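Local coordinates for protein glutamate racemase (Francisella tularensis subsp. tularensis, PDB 3OUT) that belongs to the aspartate/glutamate racemase family of two-domain alpha/beta proteins and holds D-glutamic acid in a pocket between its two parallel sheets, at residues B[109-114]-B[179-184]; B[31-36]-B[223-228]. One frame throughout, in Å; residues are numbered along the deposited sequence.

Contact 1: B[109-114]-B[179-184]; sequences DNLNTV and IQALIL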
ATOM      1  N   ASP B 109      15.053  -9.161  33.749  1.00 14.97           N
ATOM      2  CA  ASP B 109      14.587  -8.129  34.689  1.00 15.73           C
ATOM      3  C   ASP B 109      15.094  -8.355  36.124  1.00 17.35           C
ATOM      4  O   ASP B 109      14.774  -7.534  37.001  1.00 17.10           O
ATOM      5  CB  ASP B 109      13.069  -7.897  34.608  1.00 16.61           C
ATOM      6  CG  ASP B 109      12.260  -9.134  34.902  1.00 19.45           C
ATOM      7  OD1 ASP B 109      12.827 -10.177  35.327  1.00 20.35           O
ATOM      8  OD2 ASP B 109      11.023  -9.073  34.702  1.00 24.01           O
ATOM      9  N   ASN B 110      15.913  -9.396  36.334  1.00 16.81           N
ATOM     10  CA  ASN B 110      16.705  -9.526  37.570  1.00 18.71           C
ATOM     11  C   ASN B 110      18.191  -9.184  37.458  1.00 17.95           C
ATOM     12  O   ASN B 110      18.937  -9.348  38.425  1.00 18.92           O
ATOM     13  CB  ASN B 110      16.512 -10.910  38.180  1.00 20.31           C
ATOM     14  CG  ASN B 110      15.076 -11.118  38.673  1.00 25.14           C
ATOM     15  OD1 ASN B 110      14.528 -10.275  39.401  1.00 29.59           O
ATOM     16  ND2 ASN B 110      14.450 -12.217  38.244  1.00 28.13           N
ATOM     17  N   LEU B 111      18.626  -8.655  36.317  1.00 15.14           N
ATOM     18  CA  LEU B 111      19.997  -8.251  36.149  1.00 14.74           C
ATOM     19  C   LEU B 111      20.171  -6.805  36.564  1.00 14.29           C
ATOM     20  O   LEU B 111      19.191  -6.102  36.725  1.00 14.49           O
ATOM     21  CB  LEU B 111      20.409  -8.454  34.687  1.00 14.14           C
ATOM     22  CG  LEU B 111      20.271  -9.910  34.248  1.00 14.94           C
ATOM     23  CD1 LEU B 111      20.645 -10.030  32.764  1.00 13.59           C
ATOM     24  CD2 LEU B 111      21.118 -10.879  35.095  1.00 15.72           C
ATOM     25  N   ASN B 112      21.410  -6.375  36.717  1.00 14.42           N
ATOM     26  CA  ASN B 112      21.748  -5.006  37.045  1.00 14.57           C
ATOM     27  C   ASN B 112      22.122  -4.156  35.827  1.00 13.18           C
ATOM     28  O   ASN B 112      21.848  -2.954  35.788  1.00 11.83           O
ATOM     29  CB  ASN B 112      22.945  -5.018  37.988  1.00 16.84           C
ATOM     30  CG  ASN B 112      22.712  -5.909  39.174  1.00 21.62           C
ATOM     31  OD1 ASN B 112      23.449  -6.888  39.389  1.00 30.10           O
ATOM     32  ND2 ASN B 112      21.676  -5.609  39.928  1.00 22.57           N
ATOM     33  N   THR B 113      22.737  -4.802  34.828  1.00 13.82           N
ATOM     34  CA  THR B 113      23.277  -4.105  33.660  1.00 13.86           C
ATOM     35  C   THR B 113      23.012  -4.951  32.402  1.00 13.72           C
ATOM     36  O   THR B 113      23.407  -6.109  32.341  1.00 14.04           O
ATOM     37  CB  THR B 113      24.786  -3.889  33.844  1.00 15.15           C
ATOM     38  OG1 THR B 113      25.018  -3.234  35.111  1.00 15.71           O
ATOM     39  CG2 THR B 113      25.301  -3.035  32.744  1.00 15.58           C
ATOM     40  N   VAL B 114      22.250  -4.384  31.448  1.00 12.60           N
ATOM     41  CA  VAL B 114      21.770  -5.130  30.265  1.00 12.73           C
ATOM     42  C   VAL B 114      22.111  -4.336  29.009  1.00 11.10           C
ATOM     43  O   VAL B 114      21.974  -3.111  28.983  1.00 11.89           O
ATOM     44  CB  VAL B 114      20.227  -5.316  30.342  1.00 12.47           C
ATOM     45  CG1 VAL B 114      19.672  -6.084  29.082  1.00 15.05           C
ATOM     46  CG2 VAL B 114      19.877  -6.106  31.586  1.00 14.96           C
ATOM     47  N   ILE B 179      28.223  -5.107  30.683  1.00 17.40           N
ATOM     48  CA  ILE B 179      26.892  -5.725  30.615  1.00 15.67           C
ATOM     49  C   ILE B 179      26.912  -7.192  31.079  1.00 14.72           C
ATOM     50  O   ILE B 179      27.887  -7.942  30.852  1.00 15.20           O
ATOM     51  CB  ILE B 179      26.221  -5.560  29.193  1.00 14.72           C
ATOM     52  CG1 ILE B 179      26.790  -6.536  28.171  1.00 15.39           C
ATOM     53  CG2 ILE B 179      26.321  -4.111  28.715  1.00 15.37           C
ATOM     54  CD1 ILE B 179      26.124  -6.375  26.713  1.00 13.96           C
ATOM     55  N   GLN B 180      25.816  -7.623  31.706  1.00 14.55           N
ATOM     56  CA  GLN B 180      25.633  -9.005  32.148  1.00 14.37           C
ATOM     57  C   GLN B 180      24.991  -9.917  31.117  1.00 13.20           C
ATOM     58  O   GLN B 180      25.092 -11.144  31.198  1.00 13.28           O
ATOM     59  CB  GLN B 180      24.837  -9.017  33.435  1.00 14.31           C
ATOM     60  CG  GLN B 180      25.592  -8.379  34.608  1.00 16.18           C
ATOM     61  CD  GLN B 180      24.717  -8.171  35.813  1.00 21.38           C
ATOM     62  OE1 GLN B 180      23.715  -7.453  35.757  1.00 17.39           O
ATOM     63  NE2 GLN B 180      25.091  -8.808  36.928  1.00 22.70           N
ATOM     64  N   ALA B 181      24.283  -9.309  30.162  1.00 12.37           N
ATOM     65  CA  ALA B 181      23.648 -10.058  29.082  1.00 11.16           C
ATOM     66  C   ALA B 181      23.374  -9.073  27.952  1.00 10.27           C
ATOM     67  O   ALA B 181      23.295  -7.842  28.163  1.00 11.70           O
ATOM     68  CB  ALA B 181      22.321 -10.679  29.525  1.00 11.42           C
ATOM     69  N   LEU B 182      23.272  -9.616  26.761  1.00 11.25           N
ATOM     70  CA  LEU B 182      22.978  -8.844  25.554  1.00 10.18           C
ATOM     71  C   LEU B 182      21.692  -9.413  24.953  1.00  9.43           C
ATOM     72  O   LEU B 182      21.650 -10.590  24.542  1.00 10.64           O
ATOM     73  CB  LEU B 182      24.110  -8.971  24.528  1.00 10.73           C
ATOM     74  CG  LEU B 182      23.886  -8.137  23.249  1.00 12.23           C
ATOM     75  CD1 LEU B 182      23.919  -6.604  23.453  1.00 12.43           C
ATOM     76  CD2 LEU B 182      24.886  -8.504  22.152  1.00 12.91           C
ATOM     77  N   ILE B 183      20.661  -8.571  24.855  1.00  9.59           N
ATOM     78  CA  ILE B 183      19.415  -8.962  24.194  1.00  9.85           C
ATOM     79  C   ILE B 183      19.591  -8.881  22.691  1.00  9.28           C
ATOM     80  O   ILE B 183      19.914  -7.809  22.124  1.00  9.30           O
ATOM     81  CB  ILE B 183      18.210  -8.105  24.628  1.00 10.44           C
ATOM     82  CG1 ILE B 183      17.961  -8.280  26.135  1.00 13.07           C
ATOM     83  CG2 ILE B 183      16.925  -8.519  23.876  1.00  9.57           C
ATOM     84  CD1 ILE B 183      16.859  -7.414  26.680  1.00 14.30           C
ATOM     85  N   LEU B 184      19.360 -10.027  22.046  1.00  9.25           N
ATOM     86  CA  LEU B 184      19.298 -10.106  20.584  1.00  9.75           C
ATOM     87  C   LEU B 184      17.874  -9.648  20.144  1.00  8.72           C
ATOM     88  O   LEU B 184      16.934 -10.479  19.874  1.00  9.56           O
ATOM     89  CB  LEU B 184      19.595 -11.542  20.129  1.00  9.46           C
ATOM     90  CG  LEU B 184      20.952 -12.090  20.559  1.00  9.99           C
ATOM     91  CD1 LEU B 184      21.165 -13.488  19.928  1.00 10.76           C
ATOM     92  CD2 LEU B 184      22.088 -11.093  20.204  1.00 11.33           C
TER
HETATM   93  O   HOH W   1      22.492  -9.883  38.729  1.00 37.10           O
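The side-chain amide of Gln-180 reaches across to the backbone of Asn-112 and Thr-113 and supplies two of the three direct hydrogen bonds of this contact. Its OE1 accepts from Asn-112 N at 2.7 Å, a donor lying in the plane of the amide, and from Thr-113 N at 3.0 Å, a donor tilted out of that plane. One carbonyl oxygen thus grips two successive N-H groups at the point where the loop becomes strand 113-118. The chain of Gln-180 is extended beyond CG (chi2 170°), which carries CD out to the loop. The third bond is between backbones: Gln-180 N donates to Thr-113 O at 2.9 Å. At the exposed outer end the amides of Asn-112 and Gln-180 lie only 21° apart in plane, and a water donates to Asn-112 OD1 while accepting a weak bond from Gln-180 NE2.

Apolar side chains pack on the sheet face that bears Val-114 and Ala-181. Leu-111 CD1 meets the methyl of Ala-181 at 3.7 Å. Val-114 CG1, anti to the backbone N (chi1 179°), touches Ile-183 CD1 at 3.9 Å. On the other side of strand 113-118, Thr-113 CG2 rests on Ile-179 CA at 3.8 Å, while its OG1 is hydrogen-bonded to Glu-140 of the neighbouring strand.

Strands 113-118 and 181-184 run parallel as the central pair of a four-stranded sheet, flanked by 140-145 and 203-205. Such parallel neighbours are the framework of the alpha/beta domains of this racemase family, and the side chain of Ile-183 is about 10 Å from the bound D-glutamic acid.

Contact 2: B[31-36]-B[223-228]; sequences PNEDII and KLLNTT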
ATOM      1  N   PRO B  31       2.289 -28.970  18.758  1.00 12.32           N
ATOM      2  CA  PRO B  31       2.282 -29.605  17.458  1.00 12.73           C
ATOM      3  C   PRO B  31       0.910 -29.858  16.840  1.00 12.43           C
ATOM      4  O   PRO B  31       0.872 -30.152  15.646  1.00 14.87           O
ATOM      5  CB  PRO B  31       2.955 -30.962  17.739  1.00 13.27           C
ATOM      6  CG  PRO B  31       2.722 -31.150  19.176  1.00 13.98           C
ATOM      7  CD  PRO B  31       2.891 -29.835  19.791  1.00 13.94           C
ATOM      8  N   ASN B  32      -0.164 -29.705  17.619  1.00 12.83           N
ATOM      9  CA  ASN B  32      -1.527 -29.931  17.110  1.00 14.97           C
ATOM     10  C   ASN B  32      -2.219 -28.649  16.710  1.00 13.26           C
ATOM     11  O   ASN B  32      -3.342 -28.726  16.285  1.00 14.96           O
ATOM     12  CB  ASN B  32      -2.445 -30.603  18.136  1.00 16.31           C
ATOM     13  CG  ASN B  32      -1.933 -31.929  18.653  1.00 23.93           C
ATOM     14  OD1 ASN B  32      -1.369 -32.743  17.925  1.00 30.16           O
ATOM     15  ND2 ASN B  32      -2.173 -32.164  19.951  1.00 28.99           N
ATOM     16  N   GLU B  33      -1.586 -27.496  16.888  1.00 11.28           N
ATOM     17  CA  GLU B  33      -2.230 -26.196  16.573  1.00 11.34           C
ATOM     18  C   GLU B  33      -2.095 -25.785  15.109  1.00 10.99           C
ATOM     19  O   GLU B  33      -1.038 -25.973  14.497  1.00 11.49           O
ATOM     20  CB  GLU B  33      -1.644 -25.100  17.426  1.00 10.99           C
ATOM     21  CG  GLU B  33      -1.836 -25.272  18.920  1.00 11.83           C
ATOM     22  CD  GLU B  33      -3.305 -25.193  19.353  1.00 15.73           C
ATOM     23  OE1 GLU B  33      -4.052 -24.410  18.727  1.00 13.49           O
ATOM     24  OE2 GLU B  33      -3.688 -25.867  20.338  1.00 17.26           O
ATOM     25  N   ASP B  34      -3.169 -25.224  14.550  1.00  9.30           N
ATOM     26  CA  ASP B  34      -3.095 -24.566  13.245  1.00 10.12           C
ATOM     27  C   ASP B  34      -2.412 -23.207  13.428  1.00  8.43           C
ATOM     28  O   ASP B  34      -2.584 -22.529  14.453  1.00  8.11           O
ATOM     29  CB  ASP B  34      -4.494 -24.335  12.715  1.00 10.00           C
ATOM     30  CG  ASP B  34      -5.238 -25.627  12.384  1.00 14.27           C
ATOM     31  OD1 ASP B  34      -4.617 -26.689  12.105  1.00 14.48           O
ATOM     32  OD2 ASP B  34      -6.481 -25.551  12.379  1.00 21.10           O
ATOM     33  N   ILE B  35      -1.609 -22.803  12.445  1.00  8.30           N
ATOM     34  CA  ILE B  35      -0.876 -21.533  12.496  1.00  8.56           C
ATOM     35  C   ILE B  35      -1.050 -20.811  11.163  1.00  8.20           C
ATOM     36  O   ILE B  35      -0.897 -21.406  10.084  1.00  9.96           O
ATOM     37  CB  ILE B  35       0.660 -21.740  12.765  1.00  8.11           C
ATOM     38  CG1 ILE B  35       0.900 -22.621  14.018  1.00 10.91           C
ATOM     39  CG2 ILE B  35       1.374 -20.370  12.861  1.00  9.18           C
ATOM     40  CD1 ILE B  35       2.369 -22.884  14.317  1.00 11.49           C
ATOM     41  N   ILE B  36      -1.318 -19.507  11.254  1.00  8.48           N
ATOM     42  CA  ILE B  36      -1.291 -18.609  10.119  1.00  8.30           C
ATOM     43  C   ILE B  36      -0.108 -17.667  10.364  1.00  7.18           C
ATOM     44  O   ILE B  36      -0.106 -16.937  11.345  1.00  8.33           O
ATOM     45  CB  ILE B  36      -2.569 -17.755  10.012  1.00  8.26           C
ATOM     46  CG1 ILE B  36      -3.781 -18.622   9.695  1.00 10.30           C
ATOM     47  CG2 ILE B  36      -2.364 -16.637   8.967  1.00 11.54           C
ATOM     48  CD1 ILE B  36      -5.147 -17.831   9.675  1.00 14.04           C
ATOM     49  N   LYS B 223      -7.682 -23.133  28.655  1.00 28.31           N
ATOM     50  CA  LYS B 223      -8.292 -24.296  28.000  1.00 28.12           C
ATOM     51  C   LYS B 223      -8.653 -24.033  26.526  1.00 27.15           C
ATOM     52  O   LYS B 223      -9.752 -24.392  26.065  1.00 27.97           O
ATOM     53  CB  LYS B 223      -9.547 -24.749  28.775  1.00 29.73           C
ATOM     54  CG  LYS B 223      -9.331 -25.089  30.261  1.00 32.20           C
ATOM     55  CD  LYS B 223     -10.630 -25.637  30.932  1.00 35.24           C
ATOM     56  CE  LYS B 223     -10.764 -27.177  30.860  1.00 37.78           C
ATOM     57  NZ  LYS B 223     -11.827 -27.720  31.807  1.00 38.22           N
ATOM     58  N   LEU B 224      -7.736 -23.397  25.795  1.00 23.84           N
ATOM     59  CA  LEU B 224      -7.965 -23.057  24.385  1.00 23.08           C
ATOM     60  C   LEU B 224      -7.054 -23.828  23.437  1.00 21.58           C
ATOM     61  O   LEU B 224      -6.422 -23.250  22.581  1.00 21.20           O
ATOM     62  CB  LEU B 224      -7.747 -21.564  24.201  1.00 22.74           C
ATOM     63  CG  LEU B 224      -8.837 -20.657  24.763  1.00 26.08           C
ATOM     64  CD1 LEU B 224      -8.394 -19.188  24.606  1.00 24.83           C
ATOM     65  CD2 LEU B 224     -10.198 -20.943  24.085  1.00 26.04           C
ATOM     66  N   LEU B 225      -7.013 -25.144  23.599  1.00 21.26           N
ATOM     67  CA  LEU B 225      -6.155 -26.019  22.824  1.00 19.60           C
ATOM     68  C   LEU B 225      -6.937 -26.772  21.761  1.00 19.57           C
ATOM     69  O   LEU B 225      -8.078 -27.206  21.962  1.00 18.86           O
ATOM     70  CB  LEU B 225      -5.438 -27.000  23.775  1.00 19.49           C
ATOM     71  CG  LEU B 225      -4.572 -26.415  24.879  1.00 18.57           C
ATOM     72  CD1 LEU B 225      -4.099 -27.532  25.852  1.00 20.82           C
ATOM     73  CD2 LEU B 225      -3.375 -25.713  24.359  1.00 15.60           C
ATOM     74  N   ASN B 226      -6.321 -26.917  20.591  1.00 19.10           N
ATOM     75  CA  ASN B 226      -6.923 -27.564  19.449  1.00 20.24           C
ATOM     76  C   ASN B 226      -7.117 -29.070  19.695  1.00 22.47           C
ATOM     77  O   ASN B 226      -6.162 -29.771  20.028  1.00 22.93           O
ATOM     78  CB  ASN B 226      -6.072 -27.267  18.197  1.00 19.90           C
ATOM     79  CG  ASN B 226      -6.708 -27.776  16.895  1.00 18.59           C
ATOM     80  OD1 ASN B 226      -7.083 -28.930  16.795  1.00 20.38           O
ATOM     81  ND2 ASN B 226      -6.747 -26.918  15.871  1.00 15.44           N
ATOM     82  N   THR B 227      -8.360 -29.527  19.560  1.00 24.91           N
ATOM     83  CA  THR B 227      -8.715 -30.940  19.791  1.00 27.02           C
ATOM     84  C   THR B 227      -9.237 -31.604  18.532  1.00 27.87           C
ATOM     85  O   THR B 227      -9.987 -32.588  18.606  1.00 30.13           O
ATOM     86  CB  THR B 227      -9.789 -31.030  20.889  1.00 27.23           C
ATOM     87  OG1 THR B 227     -10.946 -30.297  20.477  1.00 29.05           O
ATOM     88  CG2 THR B 227      -9.272 -30.446  22.195  1.00 29.29           C
ATOM     89  N   THR B 228      -8.881 -31.072  17.365  1.00 27.02           N
ATOM     90  CA  THR B 228      -9.194 -31.744  16.114  1.00 26.48           C
ATOM     91  C   THR B 228      -8.164 -32.879  15.901  1.00 26.18           C
ATOM     92  O   THR B 228      -7.065 -32.865  16.474  1.00 26.01           O
ATOM     93  CB  THR B 228      -9.146 -30.804  14.923  1.00 26.11           C
ATOM     94  OG1 THR B 228      -7.796 -30.419  14.675  1.00 25.15           O
ATOM     95  CG2 THR B 228     -10.001 -29.558  15.181  1.00 26.37           C
TER
HETATM   96  O   HOH W   2      -4.926 -28.820  13.932  1.00 20.13           O
HETATM   97  O   HOH W   3      -4.211 -30.137  21.587  1.00 26.34           O
HETATM   98  O   HOH W   4      -5.331 -24.292  16.416  1.00 11.12           O
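Glu-33 reaches the loop 223-228 through its carboxylate, whose OE2 accepts the backbone N-H of Asn-226 at 2.8 Å. The bond is practically straight, 179° at the hydrogen, and comes in on the syn side, somewhat out of the carboxylate plane. The bend at chi2 (-66°) sets CD beside Asn-226, where both carboxylate oxygens also lie 3.5 Å from Asn-226 CB. OE1 forms a salt bridge with Lys-71, which in turn is hydrogen-bonded to Leu-224 O, so a single lysine serves both segments and probably stabilises the negative charge of Glu-33.

The Asn-226 side chain swings in next to Asn-32 O, CG anti to the backbone N (chi1 -173°), its CG 3.6 Å from that oxygen. Its OD1 is held by two donors of its own segment: Thr-228 N, closing an Asx turn, and Thr-228 OG1 at 2.7 Å, the hydroxyl lying in the amide plane on a lone pair. These bonds fix the rotation of the amide and leave ND2 turned toward 31-36.

Water extends the contact. One molecule accepts hydrogen bonds from Asn-226 ND2 (3.0 Å) and Asp-34 N and donates one to Glu-33 OE1. A second water donates to Asn-226 O and is weakly bound to Asn-32 ND2.

Asp-34 OD1 is bonded to Glu-233 N, just ahead of strand 234-238. The contact therefore lies at the N-terminal end of strand 35-39, an interior strand of the six-stranded sheet, where the approach to that strand meets the loop that leaves helix 208-221 and leads on to neighbouring strand 234-238.

How the contacts relate
Contacts 1 and 2 belong to different sheets, the four-stranded and the six-stranded one, and share no helix or strand; their centres lie 34 Å apart and their nearest atoms about 20 Å. Along the chain, contact 1 is nested inside the loop closed by contact 2. Both sit where a parallel strand begins, but contact 1 joins two neighbouring strands, is largely buried and adds methyl packing to its hydrogen bonds. Contact 2, partly buried, joins a strand's approach to a loop and relies on a carboxylate, a lysine, an Asx turn and bridging waters. In each, one polar side chain grips backbone N-H across the gap: neutral in contact 1, acidic in contact 2.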